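Local structure of alpha-fucosidase GH29 (Fusarium graminearum, 4PSR) at residues Tyr7-Glu12 with Arg249-Ala254; Trp379-Glu384 with Val431-Ser436; Ala438-Glu443 with Gly494-Gln499. The protein hydrolyses alpha-L-fucosides as a GH29 glycoside hydrolase, probably releasing alpha-1,6-linked fucose from the reducing-end N-acetylglucosamine of glycoprotein glycans. All blocks are in the same frame, centred on the assembly; numbering follows the deposited sequence.

Contact 1: Tyr7-Glu12 with Arg249-Ala254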
loop_
_atom_site.group_PDB
_atom_site.type_symbol
_atom_site.label_atom_id
_atom_site.label_comp_id
_atom_site.label_asym_id
_atom_site.label_seq_id
_atom_site.Cartn_x
_atom_site.Cartn_y
_atom_site.Cartn_z
ATOM N N TYR A 7 16.244 21.336 1.726
ATOM C CA TYR A 7 16.710 20.039 2.191
ATOM C C TYR A 7 18.153 19.794 1.846
ATOM O O TYR A 7 18.597 20.108 0.750
ATOM C CB TYR A 7 15.846 18.900 1.624
ATOM C CG TYR A 7 14.465 18.902 2.211
ATOM C CD1 TYR A 7 14.219 18.369 3.480
ATOM C CD2 TYR A 7 13.409 19.487 1.531
ATOM C CE1 TYR A 7 12.943 18.400 4.036
ATOM C CE2 TYR A 7 12.139 19.521 2.071
ATOM C CZ TYR A 7 11.910 18.971 3.325
ATOM O OH TYR A 7 10.647 19.018 3.895
ATOM N N GLU A 8 18.875 19.221 2.800
ATOM C CA GLU A 8 20.235 18.766 2.582
ATOM C C GLU A 8 20.246 17.258 2.616
ATOM O O GLU A 8 19.323 16.642 3.155
ATOM C CB GLU A 8 21.164 19.298 3.685
ATOM C CG GLU A 8 21.171 20.797 3.794
ATOM C CD GLU A 8 21.836 21.273 5.073
ATOM O OE1 GLU A 8 22.514 20.449 5.719
ATOM O OE2 GLU A 8 21.669 22.455 5.439
ATOM N N ALA A 9 21.285 16.657 2.059
ATOM C CA ALA A 9 21.426 15.212 2.030
ATOM C C ALA A 9 21.938 14.653 3.368
ATOM O O ALA A 9 23.038 14.086 3.455
ATOM C CB ALA A 9 22.325 14.797 0.898
ATOM N N THR A 10 21.106 14.806 4.402
ATOM C CA THR A 10 21.335 14.222 5.723
ATOM C C THR A 10 20.031 13.661 6.284
ATOM O O THR A 10 18.928 14.062 5.874
ATOM C CB THR A 10 21.827 15.266 6.749
ATOM O OG1 THR A 10 20.775 16.198 7.037
ATOM C CG2 THR A 10 23.031 16.030 6.224
ATOM N N TRP A 11 20.129 12.740 7.231
ATOM C CA TRP A 11 18.911 12.168 7.819
ATOM C C TRP A 11 18.150 13.237 8.586
ATOM O O TRP A 11 16.932 13.343 8.495
ATOM C CB TRP A 11 19.230 10.974 8.715
ATOM C CG TRP A 11 19.770 9.818 7.947
ATOM C CD1 TRP A 11 21.024 9.268 8.051
ATOM C CD2 TRP A 11 19.104 9.084 6.912
ATOM N NE1 TRP A 11 21.169 8.234 7.151
ATOM C CE2 TRP A 11 20.001 8.101 6.444
ATOM C CE3 TRP A 11 17.829 9.152 6.347
ATOM C CZ2 TRP A 11 19.673 7.212 5.427
ATOM C CZ3 TRP A 11 17.512 8.268 5.340
ATOM C CH2 TRP A 11 18.422 7.309 4.894
ATOM N N GLU A 12 18.867 14.086 9.307
ATOM C CA GLU A 12 18.220 15.043 10.157
ATOM C C GLU A 12 17.460 16.104 9.339
ATOM O O GLU A 12 16.367 16.522 9.716
ATOM C CB GLU A 12 19.268 15.624 11.122
ATOM C CG GLU A 12 20.563 16.163 10.436
ATOM C CD GLU A 12 21.725 15.142 10.216
ATOM O OE1 GLU A 12 21.558 13.877 10.216
ATOM O OE2 GLU A 12 22.858 15.647 10.015
ATOM N N ARG A 249 21.294 7.498 -1.424
ATOM C CA ARG A 249 19.931 7.522 -0.872
ATOM C C ARG A 249 19.552 8.878 -0.335
ATOM O O ARG A 249 18.482 9.398 -0.627
ATOM C CB ARG A 249 19.801 6.447 0.202
ATOM C CG ARG A 249 19.719 5.059 -0.354
ATOM C CD ARG A 249 19.595 4.032 0.733
ATOM N NE ARG A 249 20.867 3.580 1.303
ATOM C CZ ARG A 249 21.134 3.493 2.603
ATOM N NH1 ARG A 249 20.323 3.954 3.532
ATOM N NH2 ARG A 249 22.296 2.970 2.979
ATOM N N LEU A 250 20.454 9.493 0.418
ATOM C CA LEU A 250 20.206 10.793 0.996
ATOM C C LEU A 250 20.114 11.878 -0.080
ATOM O O LEU A 250 19.318 12.809 0.050
ATOM C CB LEU A 250 21.302 11.156 2.012
ATOM C CG LEU A 250 21.180 10.402 3.328
ATOM C CD1 LEU A 250 22.453 10.613 4.143
ATOM C CD2 LEU A 250 19.975 10.926 4.091
ATOM N N GLU A 251 20.920 11.751 -1.139
ATOM C CA GLU A 251 20.872 12.727 -2.225
ATOM C C GLU A 251 19.524 12.626 -2.980
ATOM O O GLU A 251 18.957 13.637 -3.376
ATOM C CB GLU A 251 22.068 12.516 -3.160
ATOM C CG GLU A 251 23.376 13.047 -2.543
ATOM C CD GLU A 251 24.633 12.603 -3.253
ATOM O OE1 GLU A 251 24.558 11.861 -4.239
ATOM O OE2 GLU A 251 25.729 13.009 -2.796
ATOM N N PHE A 252 19.038 11.395 -3.169
ATOM C CA PHE A 252 17.694 11.202 -3.733
ATOM C C PHE A 252 16.609 11.880 -2.890
ATOM O O PHE A 252 15.773 12.644 -3.428
ATOM C CB PHE A 252 17.341 9.720 -3.884
ATOM C CG PHE A 252 15.870 9.511 -4.106
ATOM C CD1 PHE A 252 15.256 9.889 -5.302
ATOM C CD2 PHE A 252 15.076 9.003 -3.084
ATOM C CE1 PHE A 252 13.877 9.737 -5.477
ATOM C CE2 PHE A 252 13.702 8.841 -3.248
ATOM C CZ PHE A 252 13.103 9.213 -4.441
ATOM N N LEU A 253 16.591 11.616 -1.577
ATOM C CA LEU A 253 15.569 12.176 -0.708
ATOM C C LEU A 253 15.597 13.704 -0.763
ATOM O O LEU A 253 14.561 14.359 -0.931
ATOM C CB LEU A 253 15.755 11.646 0.735
ATOM C CG LEU A 253 15.523 10.150 0.918
ATOM C CD1 LEU A 253 15.960 9.692 2.311
ATOM C CD2 LEU A 253 14.030 9.808 0.689
ATOM N N ALA A 254 16.785 14.286 -0.592
ATOM C CA ALA A 254 16.878 15.744 -0.648
ATOM C C ALA A 254 16.452 16.312 -2.009
ATOM O O ALA A 254 15.724 17.301 -2.069
ATOM C CB ALA A 254 18.297 16.229 -0.278
#
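On the outside of the TIM barrel, Tyr-7, Ala-9 and Trp-11 of the N-terminal segment lie across Leu-250 and Ala-254 of helix 246-263, the helix that precedes barrel strand 268-272. The case illustrates how an N-terminal segment, a loop leading into a short helix, can be fixed to a (beta/alpha)8 barrel. Between these two segments the packing is apolar, with no hydrogen bond; the polar ties to the same helix lie just outside, from Tyr-7 N to Asn-258 OD1 and from Trp-11 NE1 to Glu-246 OE1. Leu-250 is the centre of the contact. Its CG lies anti to its own carbonyl carbon (chi1 -75°), and the two methyls divide the work: CD2 sits over the face of the Trp-11 indole in a CH-pi contact, 3.5 Å from the centroid of the six-membered ring and 12° off its normal, while CD1 comes within 3.6 Å of Ala-9 O. The indole is met by other groups too. Leu-253 CD1 approaches Trp-11 CZ3 obliquely, and Arg-249 NH1 reaches the ring edge near its plane, 3.8 Å from Trp-11 CZ2, with guanidinium and ring planes 41° apart. This arginine spends its polar atoms elsewhere, NE on Val-244 O and NH1 on Gly-277 O; Arg-279 makes a cation-pi contact with the indole. Small side chains allow close approach farther along. Ala-9, centre of an inverse gamma turn, sets its CB 3.9 Å from Leu-250 CB. Thr-10 then occupies the N-cap of helix 11-14, its OG1 accepting from Ser-13 N. One helical turn beyond Leu-250, the methyl of Ala-254 faces the loop backbone, with Ala-254 CB 3.6 Å from Glu-8 O and Tyr-7 CB packed beside it at 4.1 Å.

Contact 2: Trp379-Glu384 with Val431-Ser436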
loop_
_atom_site.group_PDB
_atom_site.type_symbol
_atom_site.label_atom_id
_atom_site.label_comp_id
_atom_site.label_asym_id
_atom_site.label_seq_id
_atom_site.Cartn_x
_atom_site.Cartn_y
_atom_site.Cartn_z
ATOM N N TRP A 379 -10.314 4.447 12.998
ATOM C CA TRP A 379 -10.771 4.592 14.379
ATOM C C TRP A 379 -9.618 4.111 15.277
ATOM O O TRP A 379 -8.501 4.016 14.800
ATOM C CB TRP A 379 -12.025 3.759 14.583
ATOM C CG TRP A 379 -12.858 4.133 15.776
ATOM C CD1 TRP A 379 -12.945 5.360 16.367
ATOM C CD2 TRP A 379 -13.749 3.273 16.492
ATOM N NE1 TRP A 379 -13.840 5.310 17.421
ATOM C CE2 TRP A 379 -14.329 4.035 17.529
ATOM C CE3 TRP A 379 -14.077 1.922 16.383
ATOM C CZ2 TRP A 379 -15.243 3.499 18.423
ATOM C CZ3 TRP A 379 -15.010 1.390 17.269
ATOM C CH2 TRP A 379 -15.573 2.190 18.283
ATOM N N ASP A 380 -9.852 3.811 16.560
ATOM C CA ASP A 380 -8.775 3.225 17.362
ATOM C C ASP A 380 -8.825 1.705 17.362
ATOM O O ASP A 380 -7.922 1.065 17.865
ATOM C CB ASP A 380 -8.724 3.762 18.797
ATOM C CG ASP A 380 -8.344 5.249 18.855
ATOM O OD1 ASP A 380 -7.418 5.708 18.139
ATOM O OD2 ASP A 380 -9.012 5.980 19.606
ATOM N N ILE A 381 -9.907 1.142 16.826
ATOM C CA ILE A 381 -10.072 -0.298 16.676
ATOM C C ILE A 381 -10.455 -0.529 15.222
ATOM O O ILE A 381 -11.333 0.163 14.713
ATOM C CB ILE A 381 -11.184 -0.810 17.621
ATOM C CG1 ILE A 381 -10.774 -0.602 19.090
ATOM C CG2 ILE A 381 -11.486 -2.291 17.341
ATOM C CD1 ILE A 381 -11.922 -0.780 20.076
ATOM N N TYR A 382 -9.770 -1.426 14.514
ATOM C CA TYR A 382 -9.971 -1.496 13.050
ATOM C C TYR A 382 -11.239 -2.238 12.639
ATOM O O TYR A 382 -11.795 -1.980 11.579
ATOM C CB TYR A 382 -8.770 -2.088 12.305
ATOM C CG TYR A 382 -8.558 -3.536 12.529
ATOM C CD1 TYR A 382 -9.230 -4.481 11.779
ATOM C CD2 TYR A 382 -7.662 -3.963 13.497
ATOM C CE1 TYR A 382 -9.025 -5.848 12.008
ATOM C CE2 TYR A 382 -7.455 -5.285 13.732
ATOM C CZ TYR A 382 -8.123 -6.211 12.993
ATOM O OH TYR A 382 -7.888 -7.541 13.244
ATOM N N GLY A 383 -11.679 -3.186 13.459
ATOM C CA GLY A 383 -12.755 -4.075 13.049
ATOM C C GLY A 383 -13.046 -5.151 14.070
ATOM O O GLY A 383 -12.421 -5.220 15.141
ATOM N N GLU A 384 -13.991 -6.006 13.697
ATOM C CA GLU A 384 -14.413 -7.158 14.500
ATOM C C GLU A 384 -14.791 -8.322 13.605
ATOM O O GLU A 384 -15.224 -8.122 12.483
ATOM C CB GLU A 384 -15.651 -6.830 15.342
ATOM C CG GLU A 384 -15.548 -5.590 16.167
ATOM C CD GLU A 384 -16.849 -5.210 16.901
ATOM O OE1 GLU A 384 -17.851 -5.970 16.864
ATOM O OE2 GLU A 384 -16.835 -4.136 17.527
ATOM N N VAL A 431 -22.298 -4.722 17.062
ATOM C CA VAL A 431 -21.009 -4.043 17.189
ATOM C C VAL A 431 -20.507 -4.215 18.614
ATOM O O VAL A 431 -20.933 -3.491 19.524
ATOM C CB VAL A 431 -21.122 -2.545 16.805
ATOM C CG1 VAL A 431 -19.752 -1.893 16.771
ATOM C CG2 VAL A 431 -21.852 -2.382 15.460
ATOM N N LYS A 432 -19.596 -5.158 18.827
ATOM C CA LYS A 432 -19.142 -5.453 20.178
ATOM C C LYS A 432 -18.516 -4.261 20.878
ATOM O O LYS A 432 -18.671 -4.082 22.092
ATOM C CB LYS A 432 -18.162 -6.614 20.178
ATOM C CG LYS A 432 -18.796 -7.921 19.741
ATOM C CD LYS A 432 -17.757 -9.059 19.742
ATOM C CE LYS A 432 -18.406 -10.428 19.590
ATOM N NZ LYS A 432 -19.282 -10.762 20.751
ATOM N N ASN A 433 -17.772 -3.449 20.131
ATOM C CA ASN A 433 -17.071 -2.337 20.733
ATOM C C ASN A 433 -17.930 -1.132 21.067
ATOM O O ASN A 433 -17.411 -0.125 21.524
ATOM C CB ASN A 433 -15.832 -1.952 19.895
ATOM C CG ASN A 433 -14.719 -2.950 20.058
ATOM O OD1 ASN A 433 -14.088 -3.023 21.107
ATOM N ND2 ASN A 433 -14.507 -3.763 19.043
ATOM N N LEU A 434 -19.245 -1.250 20.864
ATOM C CA LEU A 434 -20.184 -0.229 21.313
ATOM C C LEU A 434 -21.216 -0.813 22.287
ATOM O O LEU A 434 -22.227 -0.157 22.567
ATOM C CB LEU A 434 -20.868 0.440 20.120
ATOM C CG LEU A 434 -19.948 1.273 19.195
ATOM C CD1 LEU A 434 -20.745 1.726 17.989
ATOM C CD2 LEU A 434 -19.331 2.456 19.931
ATOM N N GLY A 435 -20.950 -2.019 22.791
ATOM C CA GLY A 435 -21.796 -2.646 23.813
ATOM C C GLY A 435 -21.511 -2.071 25.197
ATOM O O GLY A 435 -20.643 -1.224 25.356
ATOM N N SER A 436 -22.247 -2.543 26.203
ATOM C CA SER A 436 -22.068 -2.027 27.551
ATOM C C SER A 436 -20.767 -2.519 28.162
ATOM O O SER A 436 -20.151 -1.818 28.971
ATOM C CB SER A 436 -23.263 -2.381 28.447
ATOM O OG SER A 436 -24.423 -1.694 28.020
HETATM O O HOH W 1 -12.438 -5.808 18.419
#
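Glu-384 reaches across to Lys-432 and Asn-433 and shows how one carboxylate can bind the start of a short 3-10 turn. From CB, which points toward the turn, CG lies anti to the carbonyl carbon (chi1 -51°) and passes 3.6 Å from Asn-433 ND2; CD continues the extended chain (chi2 175°). At the tip the two oxygens part company. OE1 uses its syn lone pair to accept from Lys-432 N at 2.7 Å. OE2 takes two bonds from Asn-433, one from its backbone N at 2.9 Å and one from ND2 at 2.8 Å, both from the same face of the carboxylate plane; the amide is turned 66° to that plane. Three N-H groups thus grip the carboxylate of the buried Glu-384, two of them from the backbone at the start of the turn, and would be expected to stabilise its negative charge. Asn-433 ND2 also donates to a water that bonds weakly to Gly-383 O. Beside the polar centre, Ile-381 CD1 meets Asn-433 OD1 tip to tip at 3.3 Å, and Trp-379 CH2 touches Leu-434 CD2 at 4.1 Å, the indole itself lying edge-to-face with Phe-407. The arrangement is that of a side-chain carboxylate receiving the backbone N-H groups of a 3-10 turn, here joining outermost strand 383-384 of the six-stranded antiparallel sheet to the loop after strand 428-431.

Contact 3: Ala438-Glu443 with Gly494-Gln499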
loop_
_atom_site.group_PDB
_atom_site.type_symbol
_atom_site.label_atom_id
_atom_site.label_comp_id
_atom_site.label_asym_id
_atom_site.label_seq_id
_atom_site.Cartn_x
_atom_site.Cartn_y
_atom_site.Cartn_z
ATOM N N ALA A 438 -18.110 -2.661 26.716
ATOM C CA ALA A 438 -17.120 -1.712 26.210
ATOM C C ALA A 438 -17.151 -0.390 26.971
ATOM O O ALA A 438 -16.427 0.532 26.627
ATOM C CB ALA A 438 -17.348 -1.467 24.726
ATOM N N LEU A 439 -18.012 -0.295 27.988
ATOM C CA LEU A 439 -18.110 0.899 28.837
ATOM C C LEU A 439 -18.450 2.118 27.995
ATOM O O LEU A 439 -17.981 3.222 28.261
ATOM C CB LEU A 439 -16.823 1.135 29.640
ATOM C CG LEU A 439 -16.238 -0.057 30.411
ATOM C CD1 LEU A 439 -15.024 0.338 31.255
ATOM C CD2 LEU A 439 -17.305 -0.660 31.292
ATOM N N VAL A 440 -19.275 1.909 26.978
ATOM C CA VAL A 440 -19.665 2.966 26.062
ATOM C C VAL A 440 -21.059 3.513 26.406
ATOM O O VAL A 440 -22.012 2.750 26.549
ATOM C CB VAL A 440 -19.617 2.407 24.612
ATOM C CG1 VAL A 440 -20.527 3.153 23.669
ATOM C CG2 VAL A 440 -18.173 2.435 24.093
ATOM N N ASP A 441 -21.159 4.834 26.548
ATOM C CA ASP A 441 -22.442 5.502 26.785
ATOM C C ASP A 441 -22.978 5.972 25.449
ATOM O O ASP A 441 -22.345 6.775 24.770
ATOM C CB ASP A 441 -22.269 6.693 27.733
ATOM C CG ASP A 441 -23.600 7.236 28.262
ATOM O OD1 ASP A 441 -24.611 7.262 27.513
ATOM O OD2 ASP A 441 -23.624 7.650 29.440
ATOM N N LEU A 442 -24.142 5.459 25.065
ATOM C CA LEU A 442 -24.741 5.796 23.783
ATOM C C LEU A 442 -25.786 6.922 23.834
ATOM O O LEU A 442 -26.536 7.118 22.878
ATOM C CB LEU A 442 -25.347 4.552 23.126
ATOM C CG LEU A 442 -24.354 3.477 22.653
ATOM C CD1 LEU A 442 -25.139 2.329 22.033
ATOM C CD2 LEU A 442 -23.350 4.021 21.630
ATOM N N GLU A 443 -25.787 7.682 24.929
ATOM C CA GLU A 443 -26.710 8.813 25.055
ATOM C C GLU A 443 -26.539 9.762 23.874
ATOM O O GLU A 443 -27.491 10.346 23.393
ATOM C CB GLU A 443 -26.483 9.577 26.367
ATOM C CG GLU A 443 -25.136 10.289 26.451
ATOM C CD GLU A 443 -24.904 10.966 27.790
ATOM O OE1 GLU A 443 -25.887 11.192 28.530
ATOM O OE2 GLU A 443 -23.733 11.270 28.102
ATOM N N GLY A 494 -18.837 13.843 19.507
ATOM C CA GLY A 494 -17.691 12.966 19.353
ATOM C C GLY A 494 -17.985 11.502 19.605
ATOM O O GLY A 494 -18.825 11.156 20.438
ATOM N N ILE A 495 -17.285 10.628 18.886
ATOM C CA ILE A 495 -17.476 9.204 19.071
ATOM C C ILE A 495 -16.957 8.773 20.444
ATOM O O ILE A 495 -15.848 9.153 20.848
ATOM C CB ILE A 495 -16.713 8.400 17.969
ATOM C CG1 ILE A 495 -17.184 8.819 16.580
ATOM C CG2 ILE A 495 -16.901 6.901 18.153
ATOM C CD1 ILE A 495 -16.172 8.483 15.434
ATOM N N PRO A 496 -17.722 7.946 21.170
ATOM C CA PRO A 496 -17.261 7.438 22.469
ATOM C C PRO A 496 -15.980 6.602 22.365
ATOM O O PRO A 496 -15.739 5.973 21.321
ATOM C CB PRO A 496 -18.418 6.536 22.926
ATOM C CG PRO A 496 -19.582 6.985 22.178
ATOM C CD PRO A 496 -19.103 7.535 20.874
ATOM N N VAL A 497 -15.183 6.600 23.433
ATOM C CA VAL A 497 -13.946 5.825 23.480
ATOM C C VAL A 497 -14.218 4.447 24.073
ATOM O O VAL A 497 -14.501 4.309 25.276
ATOM C CB VAL A 497 -12.869 6.536 24.288
ATOM C CG1 VAL A 497 -11.562 5.716 24.307
ATOM C CG2 VAL A 497 -12.627 7.922 23.695
ATOM N N PRO A 498 -14.143 3.409 23.244
ATOM C CA PRO A 498 -14.448 2.084 23.771
ATOM C C PRO A 498 -13.357 1.539 24.691
ATOM O O PRO A 498 -12.162 1.879 24.587
ATOM C CB PRO A 498 -14.558 1.242 22.501
ATOM C CG PRO A 498 -13.609 1.919 21.546
ATOM C CD PRO A 498 -13.743 3.364 21.823
ATOM N N GLN A 499 -13.779 0.671 25.608
ATOM C CA GLN A 499 -12.860 -0.094 26.415
ATOM C C GLN A 499 -12.671 -1.484 25.793
ATOM O O GLN A 499 -13.590 -2.278 25.760
ATOM C CB GLN A 499 -13.399 -0.235 27.845
ATOM C CG GLN A 499 -12.390 -0.803 28.814
ATOM C CD GLN A 499 -11.228 0.143 29.069
ATOM O OE1 GLN A 499 -11.382 1.365 29.025
ATOM N NE2 GLN A 499 -10.062 -0.412 29.322
HETATM O O HOH W 2 -16.130 4.905 27.096
#
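Ala-438 and Gln-499 bring two irregular backbones together, running 151° apart in direction and joined by one direct hydrogen bond, Gln-499 N to Ala-438 O at 2.8 Å, in which the donor is tilted 26° from the carbonyl plane. A water bridges Leu-439 O and Val-497 O, donating to both, though its distance to Val-497 O is unusually short. The side chains illustrate how prolines can offer carbon surfaces where a regular strand pairing is absent. Val-440 spreads its methyls over two of them: CG1 meets Pro-496 CB at 4.1 Å, the side chains crossing at about a right angle, and CG2 lies 3.8 Å from Pro-498 CA, with valine and proline side by side. At the outer end, Leu-439 and Gln-499 lie side by side, pointing the same way, with Leu-439 CD1 3.8 Å from Gln-499 CG. The glutamine bends at chi2 (68°), and beyond the bend its NE2 bonds to Arg-543 O and Ser-545 OG. Asp-441 OD1 accepts from Glu-443 N, forming an Asx turn. The contact joins the loop before strand 445-451 to the linker between strands 485-491 and 504-507; Pro-496 packs on Phe-491 of strand 485-491, while Val-497 rests on Ala-505 and Phe-507 of strand 504-507.

From the N terminus, the chain first closes at contact 1, where residues 7-12 meet a barrel helix after an excursion of 236 residues that takes in the first four barrel strands. Contact 2 opens only later, linking the entry to the six-stranded antiparallel sheet with the turn after strand 428-431. Contact 3 follows it in series, spanning strands 445-451 to 485-491 and tying the sheet's loop to the linker toward the last sheets. None nests within or crosses another. Contact 1 stands apart, its centre about 41 Å from that of contact 2, whereas contacts 2 and 3 are about 9 Å apart between centres and touch, Asn-433 O packing against Pro-498 CB at 3.3 Å.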